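Local coordinates for biogenic amine-binding protein (Rhodnius prolixus, PDB 4GE1), which binds biogenic amines such as serotonin and norepinephrine in the saliva of a blood-feeding insect, here holding tryptamine in a lipocalin pocket, at residues G87-N93 and E105-S111. Residues are numbered along the deposited sequence; the frame is centred on the assembly and turned at random.
Sequences GKYTAKN and ERTLQVS. With TSS (2-(1H-indol-3-yl)ethanamine), chain E.
Val110 lies over one face of the Tyr89 ring, its CB 3.9 Å from the ring centroid in a CH-pi contact, while Phe82 also stacks on the tyrosine. The Arg106 guanidinium has Leu108 CD1 over one face, offset toward the rim, and Asn93 OD1 at its edge. NE and NH2 both reach that single oxygen, NH2 at 2.9 Å from OD1, and both come from the same face of the amide, whose plane is turned 59° from the guanidinium. The asparagine ND2 is held by Ser75 and Asp73, so the amide is fixed at both ends and links Arg106 to Asp73, which is itself hydrogen-bonded to the tryptamine. Arg106 CG sits between its own backbone N and carbonyl carbon (chi1 62°), which lays the chain alongside Asn93. Nearer the indole, Val110 CG2 approaches CZ3 of the ligand at 3.7 Å; Tyr89 OH, bonded to Glu58, adds a looser contact. On the face carrying Lys92 and Thr107, Lys92 NZ forms a salt bridge with Glu105 OE1 at 3.2 Å, the other carboxylate oxygen, OE2, being hydrogen-bonded to Tyr195 OH, and the methyls of Thr90 and Thr107 press tightly together. Paired backbone hydrogen bonds join Tyr89 with Val110, Ala91 with Leu108 and Asn93 with Arg106. Strands 88-96 and 102-115 thus form an antiparallel beta hairpin in the lipocalin barrel wall, with Tyr89, Arg106 and Val110 lining the amine-binding pocket.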
ATOM      1  N   GLY A  87      -7.805   4.382  11.373  1.00 50.13           N
ATOM      2  CA  GLY A  87      -6.812   3.909  10.429  1.00 43.11           C
ATOM      3  C   GLY A  87      -6.657   4.882   9.280  1.00 46.26           C
ATOM      4  O   GLY A  87      -6.925   4.546   8.124  1.00 44.12           O
ATOM      5  N   LYS A  88      -6.213   6.091   9.599  1.00 48.16           N
ATOM      6  CA  LYS A  88      -6.111   7.152   8.605  1.00 48.81           C
ATOM      7  C   LYS A  88      -4.929   8.059   8.899  1.00 47.79           C
ATOM      8  O   LYS A  88      -4.762   8.535  10.025  1.00 49.44           O
ATOM      9  CB  LYS A  88      -7.398   7.972   8.584  1.00 43.74           C
ATOM     10  CG  LYS A  88      -7.356   9.182   7.669  1.00 50.72           C
ATOM     11  CD  LYS A  88      -8.734   9.829   7.587  1.00 59.92           C
ATOM     12  CE  LYS A  88      -8.737  11.014   6.634  1.00 70.85           C
ATOM     13  NZ  LYS A  88      -8.426  10.620   5.223  1.00 74.22           N
ATOM     14  N   TYR A  89      -4.108   8.299   7.888  1.00 38.34           N
ATOM     15  CA  TYR A  89      -2.914   9.103   8.084  1.00 40.59           C
ATOM     16  C   TYR A  89      -2.405   9.686   6.782  1.00 41.25           C
ATOM     17  O   TYR A  89      -2.825   9.286   5.697  1.00 33.27           O
ATOM     18  CB  TYR A  89      -1.804   8.292   8.783  1.00 31.10           C
ATOM     19  CG  TYR A  89      -1.278   7.095   8.007  1.00 35.78           C
ATOM     20  CD1 TYR A  89      -0.026   7.130   7.398  1.00 29.62           C
ATOM     21  CD2 TYR A  89      -2.020   5.924   7.903  1.00 37.56           C
ATOM     22  CE1 TYR A  89       0.466   6.036   6.684  1.00 31.07           C
ATOM     23  CE2 TYR A  89      -1.533   4.823   7.189  1.00 33.83           C
ATOM     24  CZ  TYR A  89      -0.291   4.887   6.590  1.00 29.25           C
ATOM     25  OH  TYR A  89       0.189   3.804   5.890  1.00 28.36           O
ATOM     26  N   THR A  90      -1.508  10.651   6.908  1.00 40.53           N
ATOM     27  CA  THR A  90      -0.809  11.200   5.766  1.00 38.32           C
ATOM     28  C   THR A  90       0.659  10.775   5.814  1.00 39.75           C
ATOM     29  O   THR A  90       1.272  10.697   6.883  1.00 39.92           O
ATOM     30  CB  THR A  90      -0.899  12.729   5.749  1.00 50.04           C
ATOM     31  OG1 THR A  90      -2.240  13.129   6.059  1.00 61.13           O
ATOM     32  CG2 THR A  90      -0.522  13.263   4.376  1.00 51.17           C
ATOM     33  N   ALA A  91       1.216  10.496   4.650  1.00 34.58           N
ATOM     34  CA  ALA A  91       2.604  10.085   4.564  1.00 33.27           C
ATOM     35  C   ALA A  91       3.288  10.855   3.451  1.00 34.68           C
ATOM     36  O   ALA A  91       2.644  11.306   2.501  1.00 40.18           O
ATOM     37  CB  ALA A  91       2.698   8.586   4.324  1.00 32.82           C
ATOM     38  N   LYS A  92       4.588  11.056   3.603  1.00 35.10           N
ATOM     39  CA  LYS A  92       5.419  11.504   2.503  1.00 32.32           C
ATOM     40  C   LYS A  92       5.894  10.229   1.805  1.00 34.75           C
ATOM     41  O   LYS A  92       6.481   9.339   2.434  1.00 34.80           O
ATOM     42  CB  LYS A  92       6.607  12.317   3.023  1.00 43.58           C
ATOM     43  CG  LYS A  92       7.578  12.794   1.944  1.00 50.74           C
ATOM     44  CD  LYS A  92       6.833  13.481   0.806  1.00 61.62           C
ATOM     45  CE  LYS A  92       7.630  14.640   0.233  1.00 60.00           C
ATOM     46  NZ  LYS A  92       7.757  15.742   1.223  1.00 59.23           N
ATOM     47  N   ASN A  93       5.605  10.112   0.517  1.00 28.66           N
ATOM     48  CA  ASN A  93       6.047   8.938  -0.222  1.00 28.04           C
ATOM     49  C   ASN A  93       7.086   9.335  -1.255  1.00 37.09           C
ATOM     50  O   ASN A  93       6.888  10.270  -2.034  1.00 38.21           O
ATOM     51  CB  ASN A  93       4.867   8.185  -0.844  1.00 28.32           C
ATOM     52  CG  ASN A  93       5.308   6.954  -1.642  1.00 33.75           C
ATOM     53  OD1 ASN A  93       5.595   7.048  -2.829  1.00 36.41           O
ATOM     54  ND2 ASN A  93       5.352   5.802  -0.988  1.00 26.76           N
ATOM     55  N   GLU A 105       8.973  12.679  -5.175  1.00 34.95           N
ATOM     56  CA  GLU A 105       8.281  12.596  -3.888  1.00 34.51           C
ATOM     57  C   GLU A 105       6.865  13.200  -3.964  1.00 39.87           C
ATOM     58  O   GLU A 105       6.573  14.072  -4.807  1.00 35.73           O
ATOM     59  CB  GLU A 105       9.098  13.294  -2.786  1.00 46.45           C
ATOM     60  CG  GLU A 105       9.423  14.773  -3.067  1.00 54.64           C
ATOM     61  CD  GLU A 105      10.415  15.381  -2.064  1.00 69.68           C
ATOM     62  OE1 GLU A 105       9.973  16.027  -1.088  1.00 72.23           O
ATOM     63  OE2 GLU A 105      11.642  15.243  -2.271  1.00 67.28           O
ATOM     64  N   ARG A 106       5.989  12.740  -3.080  1.00 35.56           N
ATOM     65  CA  ARG A 106       4.610  13.197  -3.070  1.00 40.24           C
ATOM     66  C   ARG A 106       3.997  12.961  -1.703  1.00 42.13           C
ATOM     67  O   ARG A 106       4.541  12.221  -0.872  1.00 31.25           O
ATOM     68  CB  ARG A 106       3.817  12.399  -4.090  1.00 43.87           C
ATOM     69  CG  ARG A 106       3.800  10.931  -3.753  1.00 35.90           C
ATOM     70  CD  ARG A 106       3.483  10.066  -4.948  1.00 41.31           C
ATOM     71  NE  ARG A 106       3.952   8.700  -4.727  1.00 51.69           N
ATOM     72  CZ  ARG A 106       3.493   7.634  -5.372  1.00 48.83           C
ATOM     73  NH1 ARG A 106       2.537   7.776  -6.282  1.00 54.70           N
ATOM     74  NH2 ARG A 106       3.983   6.428  -5.106  1.00 34.99           N
ATOM     75  N   THR A 107       2.847  13.585  -1.482  1.00 35.09           N
ATOM     76  CA  THR A 107       2.074  13.369  -0.272  1.00 39.26           C
ATOM     77  C   THR A 107       0.936  12.401  -0.577  1.00 43.35           C
ATOM     78  O   THR A 107       0.238  12.553  -1.581  1.00 43.43           O
ATOM     79  CB  THR A 107       1.471  14.687   0.218  1.00 48.23           C
ATOM     80  OG1 THR A 107       2.500  15.679   0.284  1.00 59.60           O
ATOM     81  CG2 THR A 107       0.836  14.517   1.585  1.00 35.99           C
ATOM     82  N   LEU A 108       0.753  11.408   0.286  1.00 35.36           N
ATOM     83  CA  LEU A 108      -0.323  10.438   0.116  1.00 34.26           C
ATOM     84  C   LEU A 108      -1.234  10.414   1.332  1.00 40.39           C
ATOM     85  O   LEU A 108      -0.770  10.263   2.468  1.00 33.57           O
ATOM     86  CB  LEU A 108       0.240   9.034  -0.123  1.00 34.36           C
ATOM     87  CG  LEU A 108       1.028   8.819  -1.414  1.00 34.31           C
ATOM     88  CD1 LEU A 108       1.583   7.407  -1.512  1.00 28.11           C
ATOM     89  CD2 LEU A 108       0.139   9.105  -2.585  1.00 33.10           C
ATOM     90  N   GLN A 109      -2.532  10.570   1.095  1.00 31.92           N
ATOM     91  CA  GLN A 109      -3.516  10.397   2.158  1.00 30.93           C
ATOM     92  C   GLN A 109      -3.967   8.940   2.173  1.00 40.56           C
ATOM     93  O   GLN A 109      -4.509   8.438   1.182  1.00 42.50           O
ATOM     94  CB  GLN A 109      -4.706  11.333   1.936  1.00 38.67           C
ATOM     95  CG  GLN A 109      -4.292  12.781   1.685  1.00 44.38           C
ATOM     96  CD  GLN A 109      -5.480  13.718   1.490  1.00 55.59           C
ATOM     97  OE1 GLN A 109      -6.633  13.283   1.423  1.00 64.49           O
ATOM     98  NE2 GLN A 109      -5.200  15.014   1.406  1.00 51.89           N
ATOM     99  N   VAL A 110      -3.732   8.260   3.291  1.00 29.64           N
ATOM    100  CA  VAL A 110      -4.033   6.839   3.388  1.00 29.39           C
ATOM    101  C   VAL A 110      -5.254   6.593   4.265  1.00 38.57           C
ATOM    102  O   VAL A 110      -5.355   7.132   5.373  1.00 43.73           O
ATOM    103  CB  VAL A 110      -2.831   6.047   3.962  1.00 30.89           C
ATOM    104  CG1 VAL A 110      -3.085   4.550   3.877  1.00 30.67           C
ATOM    105  CG2 VAL A 110      -1.530   6.414   3.237  1.00 28.37           C
ATOM    106  N   SER A 111      -6.181   5.775   3.783  1.00 36.73           N
ATOM    107  CA  SER A 111      -7.374   5.465   4.570  1.00 34.26           C
ATOM    108  C   SER A 111      -7.658   3.975   4.585  1.00 34.90           C
ATOM    109  O   SER A 111      -8.079   3.410   3.575  1.00 39.39           O
ATOM    110  CB  SER A 111      -8.602   6.203   4.009  1.00 41.96           C
ATOM    111  OG  SER A 111      -8.284   7.532   3.649  1.00 40.98           O
TER
HETATM  112  N1  TSS E 201       3.297   2.368  -2.686  1.00 34.81           N
HETATM  113  CA  TSS E 201       2.388   3.414  -3.088  1.00 33.03           C
HETATM  114  CB  TSS E 201       0.927   3.087  -3.078  1.00 28.36           C
HETATM  115  CG  TSS E 201       0.416   2.207  -1.982  1.00 22.27           C
HETATM  116  CD1 TSS E 201      -0.036   0.901  -2.113  1.00 26.25           C
HETATM  117  NE1 TSS E 201      -0.430   0.445  -0.906  1.00 28.66           N
HETATM  118  CE2 TSS E 201      -0.235   1.430   0.041  1.00 29.18           C
HETATM  119  CD2 TSS E 201       0.282   2.529  -0.597  1.00 23.34           C
HETATM  120  CZ2 TSS E 201      -0.470   1.456   1.443  1.00 31.48           C
HETATM  121  CH2 TSS E 201      -0.188   2.606   2.174  1.00 29.68           C
HETATM  122  CZ3 TSS E 201       0.336   3.726   1.525  1.00 33.62           C
HETATM  123  CE3 TSS E 201       0.574   3.697   0.146  1.00 23.18           C